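PDB 5IMY: vaginolysin from Gardnerella vaginalis, which probably binds cholesterol in host membranes and, as a cholesterol-dependent cytolysin, lyses cells by assembling into pores. Local coordinates for residues S173-N178 against Y369-V374; F214-Y219 against A331-G336; M265-D270 against V306-L311. All coordinates share one frame; numbering follows the deposited sequence.

Contacts 2 and 3 are both built on one antiparallel sheet and touch directly. Their centres lie 13 Å apart, F214 N is 2.9 Å from M265 O, probably as a hydrogen bond between adjacent strands, and L332 CD1 packs 3.8 Å from A308 CB. Contact 3 pairs strand 263-271 with strand 305-311, and contact 2 sets the end of the following helix, 326-335, against strand 208-223 of the same sheet. Contact 1 stands apart, where the chain leaving strand 166-173 of that sheet meets the long strand 363-389 of another. Its centre is 18 Å from that of contact 3, with nearest atoms about 6 Å apart, and 28 Å from that of contact 2.

Contact 1: residues S173-N178 against Y369-V374; sequences SAQSMN and YIETKV
Q175 turns its side-chain amide onto the backbone of T372 and lays the amide face over E371 CG. The oxygen OE1 accepts T372 N at 3.1 Å in a nearly straight bond (N-H...O 166°), with the donor standing well above the amide's carbonyl plane. On the other arm, NE2 makes a weak bond to T372 O at 3.3 Å, so one side chain serves both the N-H and the C=O of a single strand residue. A bend at chi2 (-65°) folds CD back toward the strand. E371 CG then sits beneath the flat group, 3.5 Å from Q175 CD; its carboxylate, whose exact place is less certain, faces K70 in an apparent salt bridge. Nearer the root of Q175, CB approaches Y369 CD1 at 3.7 Å, with the tyrosine ring tilted 35° from the amide plane. S176 adds its hydroxyl, OG lying 3.5 Å from Y369 CB; that same OG caps the N-terminus of helix 177-184 by bonding Q179 N. H203 joins the two segments a second time, bonding to both Q175 O and T372 OG1. In cytolysins of this family the helices that follow strand 166-173 unfold into a membrane hairpin, so the contact probably belongs to the interface that holds them against the long strand in the soluble form. Segment 173-178 leads from strand 166-173 into helix 177-184, while 369-374 is part of the long strand 363-389, which pairs antiparallel with strand 62-76 through Y369, E371 and K373.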
loop_
_atom_site.group_PDB
_atom_site.type_symbol
_atom_site.label_atom_id
_atom_site.label_comp_id
_atom_site.label_asym_id
_atom_site.label_seq_id
_atom_site.Cartn_x
_atom_site.Cartn_y
_atom_site.Cartn_z
ATOM N N SER A 173 3.543 -6.654 19.987
ATOM C CA SER A 173 2.116 -6.675 19.708
ATOM C C SER A 173 1.565 -8.074 19.952
ATOM O O SER A 173 2.180 -9.074 19.572
ATOM C CB SER A 173 1.853 -6.248 18.266
ATOM O OG SER A 173 0.679 -5.462 18.168
ATOM N N ALA A 174 0.406 -8.145 20.600
ATOM C CA ALA A 174 -0.234 -9.428 20.872
ATOM C C ALA A 174 -0.858 -9.945 19.581
ATOM O O ALA A 174 -1.850 -9.390 19.096
ATOM C CB ALA A 174 -1.279 -9.288 21.974
ATOM N N GLN A 175 -0.278 -10.996 19.026
ATOM C CA GLN A 175 -0.730 -11.587 17.772
ATOM C C GLN A 175 -0.988 -13.082 17.883
ATOM O O GLN A 175 -1.984 -13.567 17.342
ATOM C CB GLN A 175 0.309 -11.316 16.671
ATOM C CG GLN A 175 0.440 -9.844 16.304
ATOM C CD GLN A 175 -0.823 -9.291 15.670
ATOM O OE1 GLN A 175 -1.640 -10.034 15.131
ATOM N NE2 GLN A 175 -0.984 -7.975 15.733
ATOM N N SER A 176 -0.119 -13.822 18.566
ATOM C CA SER A 176 -0.334 -15.245 18.784
ATOM C C SER A 176 0.479 -15.675 19.993
ATOM O O SER A 176 1.538 -15.112 20.277
ATOM C CB SER A 176 0.061 -16.073 17.557
ATOM O OG SER A 176 1.468 -16.090 17.385
ATOM N N MET A 177 -0.030 -16.680 20.705
ATOM C CA MET A 177 0.683 -17.183 21.872
ATOM C C MET A 177 2.060 -17.721 21.507
ATOM O O MET A 177 2.933 -17.798 22.377
ATOM C CB MET A 177 -0.138 -18.276 22.561
ATOM C CG MET A 177 0.437 -18.736 23.890
ATOM S SD MET A 177 0.576 -17.403 25.098
ATOM C CE MET A 177 -1.151 -17.031 25.395
ATOM N N ASN A 178 2.277 -18.085 20.241
ATOM C CA ASN A 178 3.562 -18.640 19.831
ATOM C C ASN A 178 4.602 -17.551 19.585
ATOM O O ASN A 178 5.763 -17.706 19.979
ATOM C CB ASN A 178 3.383 -19.505 18.584
ATOM C CG ASN A 178 3.293 -20.984 18.907
ATOM O OD1 ASN A 178 3.169 -21.376 20.069
ATOM N ND2 ASN A 178 3.355 -21.818 17.875
ATOM N N TYR A 369 4.136 -16.407 12.371
ATOM C CA TYR A 369 2.829 -15.997 12.860
ATOM C C TYR A 369 2.220 -15.036 11.853
ATOM O O TYR A 369 2.924 -14.396 11.067
ATOM C CB TYR A 369 2.923 -15.340 14.241
ATOM C CG TYR A 369 3.538 -13.962 14.209
ATOM C CD1 TYR A 369 2.749 -12.825 14.304
ATOM C CD2 TYR A 369 4.909 -13.798 14.069
ATOM C CE1 TYR A 369 3.307 -11.564 14.271
ATOM C CE2 TYR A 369 5.477 -12.542 14.032
ATOM C CZ TYR A 369 4.673 -11.428 14.133
ATOM O OH TYR A 369 5.236 -10.174 14.097
ATOM N N ILE A 370 0.897 -14.946 11.889
ATOM C CA ILE A 370 0.142 -14.032 11.044
ATOM C C ILE A 370 -0.169 -12.793 11.869
ATOM O O ILE A 370 -0.838 -12.883 12.904
ATOM C CB ILE A 370 -1.142 -14.697 10.520
ATOM C CG1 ILE A 370 -0.811 -15.632 9.354
ATOM C CG2 ILE A 370 -2.181 -13.658 10.087
ATOM C CD1 ILE A 370 -1.121 -17.081 9.628
ATOM N N GLU A 371 0.318 -11.639 11.425
ATOM C CA GLU A 371 -0.005 -10.381 12.080
ATOM C C GLU A 371 -1.180 -9.713 11.380
ATOM O O GLU A 371 -1.266 -9.706 10.149
ATOM C CB GLU A 371 1.191 -9.426 12.087
ATOM C CG GLU A 371 0.919 -8.166 12.907
ATOM C CD GLU A 371 2.061 -7.176 12.897
ATOM O OE1 GLU A 371 2.948 -7.276 13.772
ATOM O OE2 GLU A 371 2.080 -6.302 12.003
ATOM N N THR A 372 -2.084 -9.152 12.178
ATOM C CA THR A 372 -3.190 -8.345 11.683
ATOM C C THR A 372 -2.938 -6.888 12.026
ATOM O O THR A 372 -2.604 -6.562 13.170
ATOM C CB THR A 372 -4.520 -8.788 12.285
ATOM O OG1 THR A 372 -4.760 -10.143 11.913
ATOM C CG2 THR A 372 -5.664 -7.918 11.777
ATOM N N LYS A 373 -3.092 -6.025 11.034
ATOM C CA LYS A 373 -3.091 -4.587 11.234
ATOM C C LYS A 373 -4.471 -4.039 10.909
ATOM O O LYS A 373 -5.286 -4.695 10.255
ATOM C CB LYS A 373 -2.031 -3.907 10.367
ATOM C CG LYS A 373 -0.635 -3.937 10.956
ATOM C CD LYS A 373 0.342 -3.214 10.046
ATOM C CE LYS A 373 1.780 -3.509 10.418
ATOM N NZ LYS A 373 2.408 -4.411 9.421
ATOM N N VAL A 374 -4.730 -2.823 11.376
ATOM C CA VAL A 374 -6.046 -2.212 11.245
ATOM C C VAL A 374 -5.879 -0.729 10.948
ATOM O O VAL A 374 -4.971 -0.077 11.473
ATOM C CB VAL A 374 -6.895 -2.432 12.516
ATOM C CG1 VAL A 374 -6.357 -1.605 13.684
ATOM C CG2 VAL A 374 -8.358 -2.121 12.242
#

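Contact 2: residues F214-Y219 against A331-G336; sequences FKQTYY and ALIQEG
The C-terminal end of helix 326-335 docks on the sheet beside a classic beta bulge, where Y218 and Y219 both face Y261; Q216 and Y218 reach from the strand to I333 and G336. The shorter polar bond runs from Y218 OH to G336 O at 2.9 Å. The carbonyl oxygen lies at the edge of the tyrosine ring, near its plane, whereas the hydroxyl approaches from 39° above the carbonyl plane. In Q216, chi2 (-168°) carries CD out toward the helix end, and NE2 makes a weak bond of 3.4 Å to I333 O. That oxygen also takes G336 N, just past the helix, at 3.1 Å, so two N-H groups converge on it. Having no side chain, G336 can bring its backbone in close, with CA only 3.3 Å from Y218 OH. R263 of strand 263-271 bonds L332 O and, weakly, Q216 OE1. Beyond the amide the contact turns apolar, and I333 CD1 rests over one face of the F214 ring, 4.3 Å from CD1. The segment axes of strand 214-217 and helix 331-335 run nearly parallel, 20° apart and 10.5 Å at closest approach. Strand 208-223 is flanked here by strands 166-173 and 263-271, whose M167 and M265 both pack against F214 and I333 beneath the helix.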
loop_
_atom_site.group_PDB
_atom_site.type_symbol
_atom_site.label_atom_id
_atom_site.label_comp_id
_atom_site.label_asym_id
_atom_site.label_seq_id
_atom_site.Cartn_x
_atom_site.Cartn_y
_atom_site.Cartn_z
ATOM N N PHE A 214 8.188 -5.269 31.995
ATOM C CA PHE A 214 8.978 -4.258 32.686
ATOM C C PHE A 214 9.855 -4.929 33.732
ATOM O O PHE A 214 9.360 -5.701 34.561
ATOM C CB PHE A 214 8.084 -3.213 33.355
ATOM C CG PHE A 214 7.449 -2.255 32.398
ATOM C CD1 PHE A 214 8.156 -1.165 31.915
ATOM C CD2 PHE A 214 6.142 -2.434 31.982
ATOM C CE1 PHE A 214 7.573 -0.280 31.033
ATOM C CE2 PHE A 214 5.553 -1.552 31.102
ATOM C CZ PHE A 214 6.268 -0.472 30.626
ATOM N N LYS A 215 11.152 -4.634 33.689
ATOM C CA LYS A 215 12.113 -5.143 34.660
ATOM C C LYS A 215 12.815 -3.965 35.315
ATOM O O LYS A 215 13.492 -3.184 34.638
ATOM C CB LYS A 215 13.130 -6.072 33.996
ATOM C CG LYS A 215 12.675 -7.517 33.924
ATOM C CD LYS A 215 13.601 -8.357 33.066
ATOM C CE LYS A 215 13.162 -9.808 33.059
ATOM N NZ LYS A 215 13.836 -10.598 31.994
ATOM N N GLN A 216 12.650 -3.841 36.630
ATOM C CA GLN A 216 13.326 -2.823 37.425
ATOM C C GLN A 216 14.373 -3.528 38.280
ATOM O O GLN A 216 14.031 -4.268 39.209
ATOM C CB GLN A 216 12.329 -2.053 38.286
ATOM C CG GLN A 216 11.106 -1.576 37.518
ATOM C CD GLN A 216 10.276 -0.578 38.296
ATOM O OE1 GLN A 216 9.320 -0.945 38.982
ATOM N NE2 GLN A 216 10.635 0.696 38.192
ATOM N N THR A 217 15.645 -3.309 37.958
ATOM C CA THR A 217 16.751 -3.964 38.642
ATOM C C THR A 217 17.351 -3.003 39.660
ATOM O O THR A 217 17.839 -1.930 39.293
ATOM C CB THR A 217 17.818 -4.418 37.644
ATOM O OG1 THR A 217 17.242 -5.335 36.707
ATOM C CG2 THR A 217 18.979 -5.101 38.363
ATOM N N TYR A 218 17.321 -3.396 40.934
ATOM C CA TYR A 218 17.987 -2.624 41.975
ATOM C C TYR A 218 19.470 -2.956 42.049
ATOM O O TYR A 218 20.308 -2.054 42.163
ATOM C CB TYR A 218 17.330 -2.892 43.328
ATOM C CG TYR A 218 15.862 -2.544 43.379
ATOM C CD1 TYR A 218 15.393 -1.325 42.908
ATOM C CD2 TYR A 218 14.942 -3.443 43.891
ATOM C CE1 TYR A 218 14.047 -1.013 42.953
ATOM C CE2 TYR A 218 13.596 -3.145 43.936
ATOM C CZ TYR A 218 13.153 -1.928 43.468
ATOM O OH TYR A 218 11.811 -1.634 43.518
ATOM N N TYR A 219 19.809 -4.240 41.989
ATOM C CA TYR A 219 21.195 -4.668 42.085
ATOM C C TYR A 219 21.328 -6.047 41.462
ATOM O O TYR A 219 20.338 -6.745 41.228
ATOM C CB TYR A 219 21.678 -4.684 43.541
ATOM C CG TYR A 219 20.792 -5.479 44.474
ATOM C CD1 TYR A 219 20.938 -6.856 44.600
ATOM C CD2 TYR A 219 19.812 -4.854 45.232
ATOM C CE1 TYR A 219 20.131 -7.585 45.453
ATOM C CE2 TYR A 219 19.002 -5.574 46.089
ATOM C CZ TYR A 219 19.165 -6.939 46.195
ATOM O OH TYR A 219 18.358 -7.661 47.046
ATOM N N ALA A 331 2.069 5.051 38.036
ATOM C CA ALA A 331 2.159 4.906 39.485
ATOM C C ALA A 331 2.915 3.637 39.861
ATOM O O ALA A 331 3.781 3.660 40.742
ATOM C CB ALA A 331 0.762 4.899 40.102
ATOM N N LEU A 332 2.605 2.519 39.197
ATOM C CA LEU A 332 3.301 1.268 39.484
ATOM C C LEU A 332 4.792 1.379 39.198
ATOM O O LEU A 332 5.604 0.761 39.894
ATOM C CB LEU A 332 2.688 0.129 38.668
ATOM C CG LEU A 332 1.226 -0.206 38.982
ATOM C CD1 LEU A 332 0.680 -1.207 37.976
ATOM C CD2 LEU A 332 1.082 -0.743 40.399
ATOM N N ILE A 333 5.173 2.154 38.181
ATOM C CA ILE A 333 6.590 2.358 37.891
ATOM C C ILE A 333 7.266 3.080 39.047
ATOM O O ILE A 333 8.273 2.614 39.594
ATOM C CB ILE A 333 6.762 3.136 36.572
ATOM C CG1 ILE A 333 6.076 2.410 35.407
ATOM C CG2 ILE A 333 8.238 3.360 36.268
ATOM C CD1 ILE A 333 6.413 0.940 35.288
ATOM N N GLN A 334 6.721 4.233 39.438
ATOM C CA GLN A 334 7.370 5.079 40.429
ATOM C C GLN A 334 7.329 4.491 41.833
ATOM O O GLN A 334 8.048 4.984 42.709
ATOM C CB GLN A 334 6.724 6.466 40.429
ATOM C CG GLN A 334 7.709 7.604 40.640
ATOM C CD GLN A 334 8.764 7.669 39.551
ATOM O OE1 GLN A 334 8.525 7.257 38.415
ATOM N NE2 GLN A 334 9.942 8.176 39.894
ATOM N N GLU A 335 6.512 3.463 42.075
ATOM C CA GLU A 335 6.532 2.802 43.374
ATOM C C GLU A 335 7.774 1.934 43.538
ATOM O O GLU A 335 8.257 1.752 44.662
ATOM C CB GLU A 335 5.260 1.968 43.559
ATOM C CG GLU A 335 5.328 0.923 44.679
ATOM C CD GLU A 335 4.123 0.960 45.598
ATOM O OE1 GLU A 335 3.687 2.073 45.966
ATOM O OE2 GLU A 335 3.616 -0.125 45.961
ATOM N N GLY A 336 8.309 1.403 42.442
ATOM C CA GLY A 336 9.461 0.528 42.511
ATOM C C GLY A 336 10.709 1.129 41.898
ATOM O O GLY A 336 11.624 0.404 41.499
#

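Contact 3: residues M265-D270 against V306-L311; sequences MYVKFD and VCAVIL. Unlike the reference sequence in segment 306-311: C307 (reference Thr).
M265 opens an antiparallel strand pair in the sheet of the cytolysin's pore-forming region, facing I310 in a non-hydrogen-bonded pair. The two side chains lie side by side and point the same way, with M265 CB 3.7 Å from I310 CG1. Next comes Y266, in a hydrogen-bonded pair with V309: Y266 N gives to V309 O at 3.0 Å and V309 N returns to Y266 O at 2.9 Å. Y266 CD2 meets L311 CD2 at 4.2 Å, the methyl arriving at the ring edge near the ring plane. V267 returns to the face of M265 and spreads its two methyls, CG2 against A308 CB at 3.9 Å and CG1 against V306 CG1 at 3.8 Å. K268 pairs with C307 through two backbone bonds, one in each direction. Its chain bends at chi3 (70°), which brings CE to 3.8 Å from C307 CB, and the ammonium group continues to L195 O. The other flank of strand 305-311 is covered by the short piece round C322 and G324, held by a backbone bond between G324 and V306 and by the C307-C322 disulfide. In relatives the equivalent piece is thought to leave this edge when subunits join; the disulfide, whose C307 is a threonine in the reference sequence, would be expected to oppose that. On its other side, strand 263-271 pairs with strand 208-223 through M265, V267 and F269, and helix 326-335 packs on the face that carries these residues. F269 lies beside V306, the two side chains pointing the same way, with V306 CG2 3.6 Å from F269 CD1.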
loop_
_atom_site.group_PDB
_atom_site.type_symbol
_atom_site.label_atom_id
_atom_site.label_comp_id
_atom_site.label_asym_id
_atom_site.label_seq_id
_atom_site.Cartn_x
_atom_site.Cartn_y
_atom_site.Cartn_z
ATOM N N MET A 265 7.153 -7.036 36.143
ATOM C CA MET A 265 5.721 -7.100 35.895
ATOM C C MET A 265 5.454 -7.143 34.397
ATOM O O MET A 265 6.259 -6.672 33.590
ATOM C CB MET A 265 4.987 -5.908 36.520
ATOM C CG MET A 265 5.417 -4.552 35.988
ATOM S SD MET A 265 4.349 -3.228 36.581
ATOM C CE MET A 265 4.970 -1.862 35.613
ATOM N N TYR A 266 4.304 -7.710 34.044
ATOM C CA TYR A 266 3.808 -7.740 32.677
ATOM C C TYR A 266 2.603 -6.817 32.559
ATOM O O TYR A 266 1.728 -6.814 33.430
ATOM C CB TYR A 266 3.417 -9.161 32.266
ATOM C CG TYR A 266 4.580 -10.006 31.802
ATOM C CD1 TYR A 266 4.930 -10.057 30.462
ATOM C CD2 TYR A 266 5.327 -10.753 32.702
ATOM C CE1 TYR A 266 5.991 -10.825 30.027
ATOM C CE2 TYR A 266 6.391 -11.527 32.277
ATOM C CZ TYR A 266 6.718 -11.559 30.937
ATOM O OH TYR A 266 7.777 -12.326 30.501
ATOM N N VAL A 267 2.556 -6.041 31.479
ATOM C CA VAL A 267 1.513 -5.043 31.274
ATOM C C VAL A 267 0.880 -5.264 29.909
ATOM O O VAL A 267 1.589 -5.433 28.911
ATOM C CB VAL A 267 2.064 -3.609 31.381
ATOM C CG1 VAL A 267 0.931 -2.600 31.279
ATOM C CG2 VAL A 267 2.828 -3.428 32.684
ATOM N N LYS A 268 -0.449 -5.254 29.868
ATOM C CA LYS A 268 -1.209 -5.344 28.628
ATOM C C LYS A 268 -1.866 -3.998 28.358
ATOM O O LYS A 268 -2.701 -3.544 29.149
ATOM C CB LYS A 268 -2.266 -6.447 28.709
ATOM C CG LYS A 268 -3.172 -6.536 27.479
ATOM C CD LYS A 268 -4.295 -7.552 27.660
ATOM C CE LYS A 268 -5.332 -7.083 28.674
ATOM N NZ LYS A 268 -6.420 -8.078 28.875
ATOM N N PHE A 269 -1.485 -3.363 27.254
ATOM C CA PHE A 269 -2.169 -2.181 26.749
ATOM C C PHE A 269 -3.097 -2.606 25.623
ATOM O O PHE A 269 -2.661 -3.272 24.679
ATOM C CB PHE A 269 -1.184 -1.140 26.215
ATOM C CG PHE A 269 -0.131 -0.725 27.196
ATOM C CD1 PHE A 269 -0.271 0.442 27.927
ATOM C CD2 PHE A 269 1.011 -1.487 27.372
ATOM C CE1 PHE A 269 0.701 0.834 28.825
ATOM C CE2 PHE A 269 1.987 -1.100 28.267
ATOM C CZ PHE A 269 1.831 0.062 28.994
ATOM N N ASP A 270 -4.369 -2.224 25.713
ATOM C CA ASP A 270 -5.280 -2.437 24.601
ATOM C C ASP A 270 -6.257 -1.276 24.505
ATOM O O ASP A 270 -6.544 -0.595 25.493
ATOM C CB ASP A 270 -6.042 -3.773 24.717
ATOM C CG ASP A 270 -6.931 -3.850 25.945
ATOM O OD1 ASP A 270 -7.246 -2.798 26.535
ATOM O OD2 ASP A 270 -7.332 -4.975 26.314
ATOM N N VAL A 306 -5.220 -0.506 30.662
ATOM C CA VAL A 306 -3.938 -1.022 31.130
ATOM C C VAL A 306 -4.202 -2.124 32.145
ATOM O O VAL A 306 -4.945 -1.923 33.111
ATOM C CB VAL A 306 -3.063 0.091 31.738
ATOM C CG1 VAL A 306 -1.905 -0.496 32.549
ATOM C CG2 VAL A 306 -2.521 0.986 30.634
ATOM N N CYS A 307 -3.587 -3.284 31.923
ATOM C CA CYS A 307 -3.740 -4.453 32.779
ATOM C C CYS A 307 -2.348 -4.959 33.124
ATOM O O CYS A 307 -1.612 -5.400 32.235
ATOM C CB CYS A 307 -4.573 -5.528 32.073
ATOM S SG CYS A 307 -4.497 -7.207 32.752
ATOM N N ALA A 308 -1.986 -4.886 34.405
ATOM C CA ALA A 308 -0.626 -5.159 34.858
ATOM C C ALA A 308 -0.660 -6.224 35.938
ATOM O O ALA A 308 -1.317 -6.036 36.963
ATOM C CB ALA A 308 0.035 -3.893 35.404
ATOM N N VAL A 309 0.063 -7.320 35.727
ATOM C CA VAL A 309 0.229 -8.357 36.738
ATOM C C VAL A 309 1.679 -8.334 37.195
ATOM O O VAL A 309 2.601 -8.363 36.371
ATOM C CB VAL A 309 -0.173 -9.748 36.214
ATOM C CG1 VAL A 309 -1.505 -9.662 35.490
ATOM C CG2 VAL A 309 0.907 -10.356 35.311
ATOM N N ILE A 310 1.876 -8.266 38.503
ATOM C CA ILE A 310 3.200 -8.148 39.099
ATOM C C ILE A 310 3.580 -9.492 39.701
ATOM O O ILE A 310 2.729 -10.208 40.245
ATOM C CB ILE A 310 3.218 -7.021 40.149
ATOM C CG1 ILE A 310 2.749 -5.712 39.498
ATOM C CG2 ILE A 310 4.612 -6.848 40.733
ATOM C CD1 ILE A 310 2.434 -4.602 40.469
ATOM N N LEU A 311 4.857 -9.842 39.591
ATOM C CA LEU A 311 5.356 -11.155 39.975
ATOM C C LEU A 311 6.227 -11.035 41.218
ATOM O O LEU A 311 7.067 -10.134 41.315
ATOM C CB LEU A 311 6.163 -11.793 38.840
ATOM C CG LEU A 311 6.052 -11.155 37.450
ATOM C CD1 LEU A 311 7.233 -11.563 36.591
ATOM C CD2 LEU A 311 4.740 -11.539 36.782
#